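Local coordinates for beta-glucuronidase (Dictyoglomus thermophilum, PDB 6XXW), which probably hydrolyses beta-D-glucuronosides, releasing D-glucuronate, as a glycoside hydrolase of family 2, at residues K197-I202 with L263-L268; V212-E217 with F223-R228; Y470-D475 with L520-E525; Y484-D489 with K532-V537. All blocks are in the same frame, centred on the assembly; numbering follows the deposited sequence. Where two conformers were deposited one is given.

Contact 1: K197-I202 with L263-L268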
# COMPACT_ATOMS: atom_id res chain seq x y z
N LYS A 197 3.29 -50.81 16.32
CA LYS A 197 2.24 -50.24 15.49
C LYS A 197 1.73 -48.91 16.03
O LYS A 197 1.40 -48.00 15.26
CB LYS A 197 1.07 -51.21 15.35
CG LYS A 197 1.40 -52.53 14.63
CD LYS A 197 0.14 -53.39 14.46
CE LYS A 197 -0.99 -52.57 13.84
NZ LYS A 197 -2.12 -53.40 13.29
N ASP A 198 1.65 -48.79 17.35
CA ASP A 198 1.11 -47.62 18.02
C ASP A 198 1.49 -47.73 19.49
O ASP A 198 1.91 -48.79 19.96
CB ASP A 198 -0.42 -47.53 17.85
CG ASP A 198 -0.95 -46.11 18.00
OD1 ASP A 198 -0.15 -45.16 17.99
OD2 ASP A 198 -2.17 -45.96 18.15
N PHE A 199 1.34 -46.63 20.21
CA PHE A 199 1.40 -46.70 21.66
C PHE A 199 0.61 -45.53 22.21
O PHE A 199 0.39 -44.53 21.52
CB PHE A 199 2.86 -46.67 22.16
CG PHE A 199 3.56 -45.40 21.85
CD1 PHE A 199 4.22 -45.24 20.64
CD2 PHE A 199 3.56 -44.35 22.75
CE1 PHE A 199 4.85 -44.05 20.33
CE2 PHE A 199 4.20 -43.14 22.44
CZ PHE A 199 4.84 -43.00 21.23
N SER A 200 0.17 -45.67 23.45
CA SER A 200 -0.54 -44.63 24.16
C SER A 200 0.24 -44.28 25.41
O SER A 200 0.76 -45.17 26.09
CB SER A 200 -1.96 -45.06 24.54
OG SER A 200 -2.75 -45.20 23.38
N VAL A 201 0.32 -42.98 25.70
CA VAL A 201 0.97 -42.48 26.90
C VAL A 201 -0.00 -41.57 27.64
O VAL A 201 -0.69 -40.75 27.01
CB VAL A 201 2.27 -41.73 26.54
CG1 VAL A 201 2.73 -40.88 27.68
CG2 VAL A 201 3.35 -42.74 26.17
N ILE A 202 -0.10 -41.75 28.95
CA ILE A 202 -0.84 -40.84 29.82
C ILE A 202 0.08 -40.47 30.97
O ILE A 202 0.78 -41.33 31.52
CB ILE A 202 -2.15 -41.46 30.34
CG1 ILE A 202 -3.07 -41.84 29.18
CG2 ILE A 202 -2.86 -40.50 31.28
CD1 ILE A 202 -4.14 -42.86 29.55
N LEU A 263 10.90 -40.74 25.03
CA LEU A 263 10.45 -42.09 25.29
C LEU A 263 11.00 -42.99 24.19
O LEU A 263 10.75 -42.75 23.01
CB LEU A 263 8.92 -42.14 25.31
CG LEU A 263 8.28 -43.49 25.60
CD1 LEU A 263 8.53 -43.88 27.04
CD2 LEU A 263 6.78 -43.40 25.31
N GLU A 264 11.75 -44.02 24.59
CA GLU A 264 12.28 -45.00 23.65
C GLU A 264 11.63 -46.36 23.88
O GLU A 264 11.65 -46.88 25.00
CB GLU A 264 13.80 -45.12 23.79
CG GLU A 264 14.41 -46.14 22.83
CD GLU A 264 15.87 -46.44 23.14
OE1 GLU A 264 16.71 -45.51 23.06
OE2 GLU A 264 16.19 -47.60 23.46
N ILE A 265 11.06 -46.92 22.82
CA ILE A 265 10.39 -48.22 22.87
C ILE A 265 11.18 -49.18 22.00
O ILE A 265 11.41 -48.92 20.82
CB ILE A 265 8.93 -48.13 22.39
CG1 ILE A 265 8.12 -47.19 23.28
CG2 ILE A 265 8.30 -49.53 22.32
CD1 ILE A 265 6.80 -46.75 22.64
N LYS A 266 11.58 -50.31 22.59
CA LYS A 266 12.39 -51.30 21.89
C LYS A 266 11.68 -52.64 21.95
O LYS A 266 11.49 -53.20 23.03
CB LYS A 266 13.79 -51.39 22.50
N LEU A 267 11.25 -53.13 20.78
CA LEU A 267 10.76 -54.49 20.66
C LEU A 267 11.95 -55.44 20.49
O LEU A 267 12.78 -55.25 19.60
CB LEU A 267 9.83 -54.61 19.45
CG LEU A 267 9.42 -56.03 19.07
CD1 LEU A 267 8.43 -56.60 20.08
CD2 LEU A 267 8.84 -56.05 17.66
N LEU A 268 12.02 -56.46 21.35
CA LEU A 268 13.13 -57.42 21.30
C LEU A 268 12.55 -58.83 21.22
O LEU A 268 12.24 -59.43 22.25
CB LEU A 268 14.05 -57.25 22.51
CG LEU A 268 14.50 -55.81 22.79
CD1 LEU A 268 14.55 -55.54 24.29
CD2 LEU A 268 15.83 -55.50 22.11

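Contact 2: V212-E217 with F223-R228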
# COMPACT_ATOMS: atom_id res chain seq x y z
N VAL A 212 4.42 -41.92 33.93
CA VAL A 212 4.13 -42.02 32.52
C VAL A 212 3.61 -43.43 32.31
O VAL A 212 4.38 -44.39 32.37
CB VAL A 212 5.37 -41.73 31.66
CG1 VAL A 212 5.05 -41.96 30.20
CG2 VAL A 212 5.86 -40.30 31.88
N LYS A 213 2.30 -43.56 32.11
CA LYS A 213 1.69 -44.86 31.89
C LYS A 213 1.58 -45.13 30.40
O LYS A 213 1.25 -44.24 29.62
CB LYS A 213 0.30 -44.93 32.54
CG LYS A 213 0.32 -44.71 34.05
CD LYS A 213 -1.10 -44.59 34.59
CE LYS A 213 -1.16 -44.81 36.09
NZ LYS A 213 -2.56 -45.03 36.57
N TYR A 214 1.87 -46.36 30.00
CA TYR A 214 1.95 -46.63 28.57
C TYR A 214 1.36 -48.00 28.25
O TYR A 214 1.35 -48.91 29.09
CB TYR A 214 3.39 -46.54 28.04
CG TYR A 214 4.29 -47.69 28.46
CD1 TYR A 214 4.35 -48.87 27.70
CD2 TYR A 214 5.06 -47.61 29.61
CE1 TYR A 214 5.17 -49.94 28.09
CE2 TYR A 214 5.87 -48.68 30.01
CZ TYR A 214 5.92 -49.84 29.25
OH TYR A 214 6.73 -50.89 29.63
N SER A 215 0.89 -48.12 27.02
CA SER A 215 0.47 -49.37 26.41
C SER A 215 0.93 -49.35 24.96
O SER A 215 0.86 -48.31 24.30
CB SER A 215 -1.06 -49.52 26.49
OG SER A 215 -1.40 -50.89 26.50
N ILE A 216 1.41 -50.49 24.48
CA ILE A 216 1.96 -50.60 23.14
C ILE A 216 1.08 -51.55 22.33
O ILE A 216 0.64 -52.58 22.84
CB ILE A 216 3.42 -51.10 23.16
CG1 ILE A 216 4.32 -50.08 23.85
CG2 ILE A 216 3.93 -51.34 21.74
CD1 ILE A 216 5.62 -50.68 24.40
N GLU A 217 0.84 -51.20 21.07
CA GLU A 217 0.11 -52.05 20.14
C GLU A 217 1.09 -52.72 19.19
O GLU A 217 1.84 -52.03 18.48
CB GLU A 217 -0.93 -51.24 19.36
N PHE A 223 9.08 -56.06 25.29
CA PHE A 223 9.44 -54.67 25.11
C PHE A 223 10.27 -54.17 26.28
O PHE A 223 10.00 -54.50 27.43
CB PHE A 223 8.19 -53.79 24.96
CG PHE A 223 7.41 -54.07 23.73
CD1 PHE A 223 7.70 -53.42 22.54
CD2 PHE A 223 6.37 -54.99 23.75
CE1 PHE A 223 6.97 -53.70 21.40
CE2 PHE A 223 5.65 -55.28 22.62
CZ PHE A 223 5.95 -54.63 21.44
N GLN A 224 11.29 -53.39 25.96
CA GLN A 224 11.98 -52.55 26.93
C GLN A 224 11.66 -51.11 26.59
O GLN A 224 11.78 -50.71 25.43
CB GLN A 224 13.49 -52.79 26.92
CG GLN A 224 14.22 -51.95 27.96
CD GLN A 224 15.74 -52.05 27.87
OE1 GLN A 224 16.31 -52.05 26.78
NE2 GLN A 224 16.39 -52.11 29.02
N VAL A 225 11.26 -50.33 27.59
CA VAL A 225 10.89 -48.93 27.42
C VAL A 225 11.75 -48.10 28.34
O VAL A 225 11.89 -48.43 29.53
CB VAL A 225 9.39 -48.71 27.71
CG1 VAL A 225 9.05 -47.24 27.65
CG2 VAL A 225 8.53 -49.52 26.74
N ILE A 226 12.35 -47.04 27.81
CA ILE A 226 13.28 -46.20 28.54
C ILE A 226 12.85 -44.75 28.35
O ILE A 226 12.42 -44.36 27.26
CB ILE A 226 14.72 -46.40 28.06
CG1 ILE A 226 15.20 -47.82 28.40
CG2 ILE A 226 15.66 -45.36 28.65
CD1 ILE A 226 16.17 -48.37 27.38
N LEU A 227 12.95 -43.97 29.42
CA LEU A 227 12.67 -42.54 29.38
C LEU A 227 13.95 -41.79 29.71
O LEU A 227 14.62 -42.11 30.70
CB LEU A 227 11.57 -42.20 30.37
CG LEU A 227 10.90 -40.84 30.19
CD1 LEU A 227 10.04 -40.86 28.93
CD2 LEU A 227 10.06 -40.55 31.40
N ARG A 228 14.29 -40.81 28.88
CA ARG A 228 15.50 -40.01 29.03
C ARG A 228 15.13 -38.54 29.18
O ARG A 228 14.18 -38.06 28.56
CB ARG A 228 16.43 -40.16 27.83
CG ARG A 228 17.13 -41.49 27.77
CD ARG A 228 17.99 -41.56 26.53
NE ARG A 228 18.81 -42.75 26.53
CZ ARG A 228 18.52 -43.84 25.84
NH1 ARG A 228 17.43 -43.88 25.09
NH2 ARG A 228 19.33 -44.89 25.91

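Contact 3: Y470-D475 with L520-E525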
# COMPACT_ATOMS: atom_id res chain seq x y z
N TYR A 470 -18.95 -7.75 17.60
CA TYR A 470 -19.69 -6.52 17.80
C TYR A 470 -18.90 -5.34 17.24
O TYR A 470 -17.69 -5.24 17.46
CB TYR A 470 -19.98 -6.31 19.28
CG TYR A 470 -20.80 -7.42 19.94
CD1 TYR A 470 -22.08 -7.72 19.50
CD2 TYR A 470 -20.29 -8.16 21.00
CE1 TYR A 470 -22.84 -8.71 20.10
CE2 TYR A 470 -21.03 -9.15 21.61
CZ TYR A 470 -22.31 -9.42 21.16
OH TYR A 470 -23.05 -10.40 21.75
N SER A 471 -19.59 -4.45 16.54
CA SER A 471 -19.08 -3.26 15.85
C SER A 471 -18.41 -3.60 14.51
O SER A 471 -18.03 -2.66 13.78
CB SER A 471 -18.11 -2.43 16.70
OG SER A 471 -16.77 -2.86 16.54
N TRP A 472 -18.27 -4.88 14.15
CA TRP A 472 -17.78 -5.27 12.83
C TRP A 472 -18.92 -5.82 11.97
O TRP A 472 -19.33 -5.17 11.01
CB TRP A 472 -16.62 -6.28 12.91
CG TRP A 472 -16.08 -6.50 11.52
CD1 TRP A 472 -16.38 -7.53 10.67
CD2 TRP A 472 -15.22 -5.61 10.79
NE1 TRP A 472 -15.74 -7.36 9.46
CE2 TRP A 472 -15.03 -6.18 9.50
CE3 TRP A 472 -14.60 -4.40 11.09
CZ2 TRP A 472 -14.23 -5.57 8.53
CZ3 TRP A 472 -13.79 -3.79 10.12
CH2 TRP A 472 -13.61 -4.39 8.85
N TYR A 473 -19.43 -7.01 12.28
CA TYR A 473 -20.52 -7.56 11.45
C TYR A 473 -21.87 -6.98 11.83
O TYR A 473 -22.79 -6.97 11.00
CB TYR A 473 -20.57 -9.09 11.57
CG TYR A 473 -19.46 -9.79 10.82
CD1 TYR A 473 -19.28 -9.59 9.45
CD2 TYR A 473 -18.58 -10.64 11.47
CE1 TYR A 473 -18.25 -10.23 8.76
CE2 TYR A 473 -17.56 -11.28 10.80
CZ TYR A 473 -17.39 -11.07 9.44
OH TYR A 473 -16.38 -11.71 8.77
N THR A 474 -22.02 -6.52 13.07
CA THR A 474 -23.21 -5.80 13.53
C THR A 474 -22.80 -4.41 13.99
O THR A 474 -21.67 -4.21 14.44
CB THR A 474 -23.91 -6.56 14.67
OG1 THR A 474 -22.96 -6.87 15.71
CG2 THR A 474 -24.51 -7.87 14.16
N ASP A 475 -23.71 -3.44 13.84
CA ASP A 475 -23.42 -2.04 14.17
C ASP A 475 -22.07 -1.61 13.61
O ASP A 475 -21.22 -1.03 14.30
CB ASP A 475 -23.48 -1.81 15.68
CG ASP A 475 -24.80 -2.28 16.28
OD1 ASP A 475 -25.83 -1.64 16.00
OD2 ASP A 475 -24.81 -3.28 17.00
N LEU A 520 -11.74 4.06 11.17
CA LEU A 520 -12.74 3.58 10.23
C LEU A 520 -12.54 2.09 9.96
O LEU A 520 -11.41 1.60 9.97
CB LEU A 520 -12.65 4.33 8.89
CG LEU A 520 -13.02 5.81 8.85
CD1 LEU A 520 -12.50 6.46 7.57
CD2 LEU A 520 -14.53 5.90 8.91
N MET A 521 -13.64 1.38 9.68
CA MET A 521 -13.51 -0.03 9.31
C MET A 521 -12.49 -0.20 8.18
O MET A 521 -12.44 0.60 7.25
CB MET A 521 -14.86 -0.61 8.86
CG MET A 521 -15.84 -0.85 10.00
SD MET A 521 -17.44 -1.34 9.32
CE MET A 521 -17.12 -3.04 8.84
N PHE A 522 -11.66 -1.24 8.31
CA PHE A 522 -10.60 -1.69 7.40
C PHE A 522 -9.28 -0.97 7.66
O PHE A 522 -8.29 -1.26 6.97
CB PHE A 522 -10.98 -1.58 5.91
CG PHE A 522 -12.06 -2.58 5.49
CD1 PHE A 522 -13.39 -2.20 5.48
CD2 PHE A 522 -11.72 -3.88 5.14
CE1 PHE A 522 -14.40 -3.12 5.11
CE2 PHE A 522 -12.72 -4.81 4.77
CZ PHE A 522 -14.05 -4.42 4.76
N THR A 523 -9.20 -0.08 8.64
CA THR A 523 -7.93 0.55 8.98
C THR A 523 -7.25 -0.22 10.11
O THR A 523 -7.89 -0.95 10.87
CB THR A 523 -8.14 2.01 9.39
OG1 THR A 523 -8.92 2.06 10.58
CG2 THR A 523 -8.89 2.77 8.28
N GLU A 524 -5.93 -0.05 10.21
CA GLU A 524 -5.20 -0.65 11.32
C GLU A 524 -5.66 -0.10 12.66
O GLU A 524 -5.69 -0.83 13.66
CB GLU A 524 -3.69 -0.44 11.14
CG GLU A 524 -3.13 -1.03 9.84
CD GLU A 524 -1.60 -1.09 9.82
OE1 GLU A 524 -1.00 -1.27 10.91
OE2 GLU A 524 -1.01 -0.97 8.73
N GLU A 525 -6.04 1.19 12.69
CA GLU A 525 -6.52 1.79 13.93
C GLU A 525 -7.80 1.12 14.42
O GLU A 525 -7.95 0.85 15.61
CB GLU A 525 -6.75 3.29 13.74
CG GLU A 525 -5.46 4.11 13.79
CD GLU A 525 -4.66 4.03 12.50
OE1 GLU A 525 -5.20 3.50 11.50
OE2 GLU A 525 -3.50 4.49 12.50

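Contact 4: Y484-D489 with K532-V537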
# COMPACT_ATOMS: atom_id res chain seq x y z
N TYR A 484 -21.05 -2.37 26.23
CA TYR A 484 -22.44 -2.69 26.54
C TYR A 484 -22.79 -4.10 26.07
O TYR A 484 -23.28 -4.93 26.86
CB TYR A 484 -23.35 -1.66 25.86
CG TYR A 484 -24.83 -1.72 26.19
CD1 TYR A 484 -25.36 -0.96 27.23
CD2 TYR A 484 -25.70 -2.50 25.44
CE1 TYR A 484 -26.72 -1.00 27.53
CE2 TYR A 484 -27.07 -2.55 25.73
CZ TYR A 484 -27.57 -1.79 26.78
OH TYR A 484 -28.92 -1.81 27.08
N GLN A 485 -22.53 -4.41 24.80
CA GLN A 485 -23.00 -5.66 24.24
C GLN A 485 -22.18 -6.85 24.71
O GLN A 485 -22.73 -7.92 25.03
CB GLN A 485 -23.00 -5.58 22.72
CG GLN A 485 -23.85 -4.45 22.17
CD GLN A 485 -23.81 -4.37 20.65
OE1 GLN A 485 -22.84 -4.79 20.03
NE2 GLN A 485 -24.88 -3.83 20.05
N LEU A 486 -20.86 -6.70 24.78
CA LEU A 486 -20.02 -7.86 25.07
C LEU A 486 -20.15 -8.28 26.52
O LEU A 486 -20.22 -9.48 26.81
CB LEU A 486 -18.56 -7.56 24.72
CG LEU A 486 -17.62 -8.75 24.94
CD1 LEU A 486 -18.01 -9.92 24.05
CD2 LEU A 486 -16.15 -8.34 24.71
N GLU A 487 -20.20 -7.32 27.45
CA GLU A 487 -20.32 -7.70 28.85
C GLU A 487 -21.66 -8.38 29.13
O GLU A 487 -21.70 -9.40 29.81
CB GLU A 487 -20.16 -6.48 29.76
CG GLU A 487 -20.52 -6.81 31.21
CD GLU A 487 -19.85 -5.89 32.22
OE1 GLU A 487 -19.98 -6.16 33.44
OE2 GLU A 487 -19.21 -4.90 31.82
N ARG A 488 -22.75 -7.82 28.60
CA ARG A 488 -24.06 -8.46 28.77
C ARG A 488 -24.07 -9.87 28.19
O ARG A 488 -24.62 -10.79 28.80
CB ARG A 488 -25.14 -7.61 28.10
CG ARG A 488 -25.51 -6.35 28.86
CD ARG A 488 -26.13 -5.29 27.94
NE ARG A 488 -27.48 -5.65 27.53
CZ ARG A 488 -28.57 -5.39 28.25
NH1 ARG A 488 -28.45 -4.77 29.42
NH2 ARG A 488 -29.77 -5.75 27.81
N ASP A 489 -23.49 -10.05 27.01
CA ASP A 489 -23.50 -11.36 26.37
C ASP A 489 -22.72 -12.38 27.19
O ASP A 489 -23.24 -13.45 27.52
CB ASP A 489 -22.92 -11.26 24.96
CG ASP A 489 -23.13 -12.53 24.15
OD1 ASP A 489 -24.21 -13.14 24.27
OD2 ASP A 489 -22.23 -12.91 23.39
N LYS A 532 -8.72 -3.77 21.57
CA LYS A 532 -8.43 -3.19 22.87
C LYS A 532 -9.68 -3.09 23.74
O LYS A 532 -9.64 -3.37 24.94
CB LYS A 532 -7.81 -1.80 22.69
CG LYS A 532 -7.57 -1.03 23.97
CD LYS A 532 -6.81 0.27 23.68
CE LYS A 532 -7.74 1.36 23.17
NZ LYS A 532 -7.07 2.71 23.15
N ARG A 533 -10.81 -2.70 23.14
CA ARG A 533 -12.03 -2.54 23.92
C ARG A 533 -12.62 -3.90 24.32
O ARG A 533 -13.17 -4.04 25.42
CB ARG A 533 -13.05 -1.73 23.12
CG ARG A 533 -12.62 -0.29 22.91
CD ARG A 533 -13.68 0.49 22.16
NE ARG A 533 -14.79 0.85 23.03
CZ ARG A 533 -15.48 1.98 22.92
NH1 ARG A 533 -15.17 2.86 21.98
NH2 ARG A 533 -16.49 2.23 23.75
N PHE A 534 -12.51 -4.89 23.44
CA PHE A 534 -12.96 -6.24 23.79
C PHE A 534 -12.20 -6.76 25.02
O PHE A 534 -12.81 -7.23 25.98
CB PHE A 534 -12.75 -7.19 22.61
CG PHE A 534 -13.93 -7.29 21.67
CD1 PHE A 534 -14.35 -6.20 20.93
CD2 PHE A 534 -14.59 -8.50 21.51
CE1 PHE A 534 -15.42 -6.31 20.04
CE2 PHE A 534 -15.67 -8.62 20.63
CZ PHE A 534 -16.08 -7.52 19.89
N VAL A 535 -10.87 -6.67 25.02
CA VAL A 535 -10.13 -7.28 26.13
C VAL A 535 -10.26 -6.49 27.42
O VAL A 535 -10.14 -7.08 28.51
CB VAL A 535 -8.65 -7.51 25.77
CG1 VAL A 535 -8.56 -8.44 24.55
CG2 VAL A 535 -7.90 -6.18 25.55
N GLY A 536 -10.56 -5.19 27.35
CA GLY A 536 -10.89 -4.45 28.56
C GLY A 536 -12.12 -5.00 29.25
O GLY A 536 -12.21 -4.99 30.48
N VAL A 537 -13.09 -5.49 28.47
CA VAL A 537 -14.26 -6.14 29.04
C VAL A 537 -13.86 -7.46 29.70
O VAL A 537 -14.25 -7.75 30.84
CB VAL A 537 -15.33 -6.36 27.96
CG1 VAL A 537 -16.44 -7.26 28.50
CG2 VAL A 537 -15.90 -5.04 27.49

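Contact 1: K197-I202 with L263-L268
Two facing sheets of a beta-sandwich meet here, with F199 and V201 of the outer strand 198-206 set against L263 and I265 of strand 257-268. The central piece is the phenyl ring of F199. I265 lays its CD1 methyl on one face of that ring, 3.8 Å from the F199 centroid and 22° off the normal. The methyl is displaced toward the CG-CD1 side, and I265 CD1 comes to 3.6 Å from F199 CG. The ring gets there because CG sits between the backbone N and the carbonyl carbon (chi1 64°), which stands it up from its strand into the interior between the sheets. This is the immunoglobulin-like sandwich of family 2 glycoside hydrolases: segments 198-202 and 263-268 run at 140° to each other, with a closest approach of the axes of 10.6 Å, so side chains alone bridge them. L263 adds a single methyl, CD2, that serves two partners: it lies 3.6 Å from V201 CG2 and 3.9 Å from F199 CE2. V201 CG2 in turn sits in the plane of the F199 ring, at its edge. With alanine at F199, the I265 methyl would probably lose the ring face it rests on, and a gap would open beside L263 CD2. Along the edge of this strand, F199 O and V201 N bond to ND2 and OD1 of N404, which ties this sheet to the barrel domain.

Contact 2: V212-E217 with F223-R228
CH-pi contact comes first: I216 puts CG2 over one face of F223, 4.2 Å from the ring centroid and 25° off the normal, nearer the CE1-CZ rim than the middle. The other branch of the same side chain, CD1, reaches F223 CG at 3.9 Å, so the isoleucine spans the ring from root to far end. V225 meets Y214 at the phenol end instead: both its methyls lie over the same face, CG2 close in, with V225 CG2 3.6 Å from Y214 CZ, and CG1 higher and toward the rim. With chi1 at 73°, Y214 holds its ring above its own main chain, the phenol end directed toward the other sheet.

Strands 209-217 and 223-228 belong to opposite sheets of the immunoglobulin-like sandwich, and the chain passes from one to the other in five residues; the directions of segments 212-217 and 223-228 differ by 141°, and their axes come within 10.2 Å at closest approach. Purely aliphatic contacts fill in around the rings. I216 CD1 and V225 CG2 meet tip to tip at 3.9 Å, and V212 CG2 approaches L227 CD2 more loosely, at 4.2 Å.

The polar ends find partners outside the two strands. The hydroxyl of Y214, buried beside V225, is matched by G240 O and N238 ND2, and K213 sends its amine to a salt bridge with E204.

Contact 3: Y470-D475 with L520-E525
W472 is the hub of this contact: M521 lies across one face of its indole and F522 meets its edge. The methionine chain bends at chi3 (75°), which folds its terminal methyl back over the ring; M521 CE stands 3.5 Å from the centroid of the W472 six-membered ring, only 5° off the normal. M521 SD is farther out above that face, a Met-aromatic contact at 4.8 Å from the same centroid, and M521 CB packs against W472 CZ3 at 3.6 Å. F522 makes a T-shaped (edge-to-face) pair: the CZ2-CH2 edge of W472 points into the phenyl face, centroids of the W472 six-membered and F522 rings 5.1 Å apart and planes at 67°. In W472, CG anti to the backbone N sends the indole to M521 and F522, with its face on one and its edge toward the other. Were W472 a leucine, M521 CE would probably have no ring to lie on and the F522 face would lose the edge that points at it.

M521 and F522 are the central residues of a type II turn from L520 to T523. L520 O accepts both T523 N (3.1 Å) and T523 OG1 (2.6 Å), and T523 is the N-cap of helix 524-538. F522 also packs on R563 of a second subunit. In the TIM barrel, the W472 loop leads from strand 463-467 to helix 482-497, and its indole also packs on Y526 and M530 of helix 524-538.

Contact 4: Y484-D489 with K532-V537
Segments 484-489 and 532-537 run in the same general direction, 35° between their axes and 9.7 Å apart at closest approach. Their helices, 482-497 and 524-538, are successive outer helices of the TIM barrel, following strands 463-467 and 501-505, and the nearest CA atoms belong to E487 and V537.

L486 does most of the bridging. Its CG lies anti to the backbone N (chi1 -177°), which projects the isobutyl group at the other helix, and its CD2 methyl then drops between F534 and V537. L486 CD2 is 3.6 Å from F534 CD2, approaching the ring obliquely, and 3.7 Å from F534 O, so it rests on the backbone as well as on the phenyl. The same methyl lies 3.9 Å from V537 CB. The F534 ring is also met by that of F506, their planes at about 10°.

Charged groups lie beside this apolar contact. The carboxylate of E487 bridges to R540, past the end of helix 524-538, and to R491 on its own helix. On the outer side of helix 482-497, Q485 and R488 donate to M162 O and E161 O of a second subunit, so this helix also contributes to the interface with that subunit.

V537 rides over the turn at E487: its CG1 sits 3.9 Å from E487 N and 4.0 Å from E487 CB.

Contacts 1 and 2 lie in one sandwich domain, centres 5 Å apart, and join the same two sheets; contact 2 is nested inside the chain loop that contact 1 closes. Their strands pair directly, 198-206 with 209-217 and 223-228 with 257-268, so together they form a continuous core. Contacts 3 and 4 come later in the chain, in the TIM barrel, with centres 15 Å apart and their segments alternating. Both use helix 524-538, and Y470 and D475 of contact 3 touch residues of contact 4. Both also touch a second subunit. Centres of the two pairs are 48 to 53 Å apart: the first pair belongs to the sandwich domain and the second to the barrel.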